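PDB 2HLJ: betainyl-CoA thiolase from Pseudomonas putida, which is a betainyl-CoA thiolase of the hot-dog-fold thioesterase superfamily, probably acting on acyl-CoA thioesters. Local coordinates for the interface of chains A and B. Numbering follows the deposited sequence. Chains: chain A/B, Hypothetical protein.

The interface of chains A and B. Residues chain A 84-86, 89, 91, 111; chain B 153-156.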
loop_
_atom_site.group_PDB
_atom_site.type_symbol
_atom_site.label_atom_id
_atom_site.label_comp_id
_atom_site.label_asym_id
_atom_site.label_seq_id
_atom_site.Cartn_x
_atom_site.Cartn_y
_atom_site.Cartn_z
ATOM N N GLY A 84 -9.508 14.055 -9.385
ATOM C CA GLY A 84 -10.268 15.120 -8.705
ATOM C C GLY A 84 -9.377 15.816 -7.699
ATOM O O GLY A 84 -8.334 15.291 -7.342
ATOM N N PHE A 85 -9.748 17.025 -7.287
ATOM C CA PHE A 85 -9.053 17.696 -6.205
ATOM C C PHE A 85 -9.942 18.767 -5.625
ATOM O O PHE A 85 -10.887 19.209 -6.289
ATOM C CB PHE A 85 -7.700 18.263 -6.660
ATOM C CG PHE A 85 -7.794 19.369 -7.667
ATOM C CD1 PHE A 85 -7.924 20.685 -7.264
ATOM C CD2 PHE A 85 -7.726 19.095 -9.023
ATOM C CE1 PHE A 85 -7.974 21.704 -8.206
ATOM C CE2 PHE A 85 -7.806 20.102 -9.968
ATOM C CZ PHE A 85 -7.909 21.405 -9.566
ATOM N N ASP A 86 -9.677 19.151 -4.374
ATOM C CA ASP A 86 -10.427 20.248 -3.779
ATOM C C ASP A 86 -9.450 21.277 -3.272
ATOM O O ASP A 86 -8.369 21.381 -3.815
ATOM C CB ASP A 86 -11.430 19.739 -2.735
ATOM C CG ASP A 86 -10.783 18.997 -1.572
ATOM O OD1 ASP A 86 -9.571 19.190 -1.277
ATOM O OD2 ASP A 86 -11.523 18.229 -0.930
ATOM N N ARG A 89 -6.967 18.608 -1.026
ATOM C CA ARG A 89 -6.818 17.166 -1.265
ATOM C C ARG A 89 -6.664 16.874 -2.741
ATOM O O ARG A 89 -7.211 17.565 -3.551
ATOM C CB ARG A 89 -8.017 16.378 -0.700
ATOM C CG ARG A 89 -7.965 16.157 0.822
ATOM C CD ARG A 89 -9.342 15.845 1.394
ATOM N NE ARG A 89 -10.130 17.050 1.312
ATOM C CZ ARG A 89 -10.282 17.932 2.293
ATOM N NH1 ARG A 89 -9.769 17.721 3.503
ATOM N NH2 ARG A 89 -10.982 19.028 2.054
ATOM N N HIS A 91 -6.963 13.632 -5.510
ATOM C CA HIS A 91 -7.452 12.264 -5.727
ATOM C C HIS A 91 -6.742 11.750 -6.989
ATOM O O HIS A 91 -6.902 12.317 -8.065
ATOM C CB HIS A 91 -8.971 12.307 -5.844
ATOM C CG HIS A 91 -9.633 10.968 -5.888
ATOM N ND1 HIS A 91 -10.949 10.817 -6.263
ATOM C CD2 HIS A 91 -9.177 9.723 -5.602
ATOM C CE1 HIS A 91 -11.279 9.537 -6.195
ATOM N NE2 HIS A 91 -10.223 8.853 -5.795
HETATM N N MSE A 111 -5.837 9.002 -2.011
HETATM C CA MSE A 111 -6.214 10.345 -1.599
HETATM C C MSE A 111 -5.079 10.942 -0.768
HETATM O O MSE A 111 -4.619 10.336 0.189
HETATM C CB MSE A 111 -7.511 10.300 -0.779
HETATM C CG MSE A 111 -7.991 11.672 -0.336
HETATM SE SE MSE A 111 -8.710 12.661 -1.818
HETATM C CE MSE A 111 -10.308 11.609 -2.144
ATOM N N ILE B 153 -12.693 5.392 -1.166
ATOM C CA ILE B 153 -12.107 6.714 -1.196
ATOM C C ILE B 153 -13.088 7.658 -1.831
ATOM O O ILE B 153 -13.719 7.314 -2.827
ATOM C CB ILE B 153 -10.806 6.705 -2.033
ATOM C CG1 ILE B 153 -9.708 5.923 -1.300
ATOM C CG2 ILE B 153 -10.343 8.100 -2.299
ATOM C CD1 ILE B 153 -8.590 5.378 -2.215
ATOM N N LYS B 154 -13.187 8.860 -1.278
ATOM C CA LYS B 154 -13.996 9.931 -1.866
ATOM C C LYS B 154 -13.543 11.270 -1.331
ATOM O O LYS B 154 -13.185 11.367 -0.155
ATOM C CB LYS B 154 -15.463 9.737 -1.496
ATOM C CG LYS B 154 -15.732 9.853 -0.002
ATOM N N LEU B 155 -13.572 12.305 -2.166
ATOM C CA LEU B 155 -13.334 13.679 -1.680
ATOM C C LEU B 155 -14.533 14.110 -0.817
ATOM O O LEU B 155 -15.663 13.721 -1.103
ATOM C CB LEU B 155 -13.140 14.677 -2.834
ATOM C CG LEU B 155 -11.920 14.552 -3.752
ATOM C CD1 LEU B 155 -12.077 15.404 -4.974
ATOM C CD2 LEU B 155 -10.648 14.936 -3.022
ATOM N N PRO B 156 -14.290 14.897 0.248
ATOM C CA PRO B 156 -15.417 15.408 1.035
ATOM C C PRO B 156 -16.289 16.287 0.160
ATOM O O PRO B 156 -15.770 16.971 -0.714
ATOM C CB PRO B 156 -14.742 16.229 2.145
ATOM C CG PRO B 156 -13.402 16.541 1.643
ATOM C CD PRO B 156 -13.001 15.375 0.776
HETATM O O HOH W 1 -13.922 18.146 -1.728
#
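The C-terminal tail of chain B, B:Ile153 to B:Pro156, runs extended (psi 140 to 145°) across the sheet of chain A, over strands 75-85, 89-98 and 106-114 of this thioesterase-like (4HBT, hot-dog) fold. Both chains are copies of one protein, and the two-fold repeats the patch with chains exchanged; this dimer may or may not be the biological form. Packing across the patch is apolar: no N or O of one side pairs directly with the other among the residues described, and a water links them. B:Leu155, which loses more surface to the partner than any other residue of the patch, holds CG anti to its carbonyl carbon and spreads its methyls over the strands: CD1 lies 3.7 Å from the backbone N of A:Phe85, while CD2 meets the selenium of selenomethionine A:Met111. The two side chains cross at about a right angle. A:Met111 starts with CG anti to the backbone N (chi1 -179°), then bends at chi2 and chi3. Its CE thereby reaches 3.3 Å from B:Leu155 N. The same methyl lies 3.5 Å from B:Ile153 CG2. That CE also covers one face of the A:His91 ring, near its rim; the B:Ile153 side chain crosses the imidazole obliquely, its CG2 3.6 Å from A:His91 NE2. At the far end A:Arg89 and B:Pro156 approach tip to tip, the proline CG resting 3.1 Å above the guanidinium plane. A:Asp86 fixes that plane from its edge: carboxylate OD2 accepts A:Arg89 NE at 2.9 Å through its syn lone pair in a salt bridge, and takes NH2 from above the carboxylate plane, while OD1 receives the backbone N of A:Arg89. The water bridges OD2 to the carbonyl O of B:Pro156. An alanine at A:Arg89 would remove the guanidinium platform under B:Pro156 and would probably leave the A:Asp86 carboxylate less firmly oriented toward the bridging water.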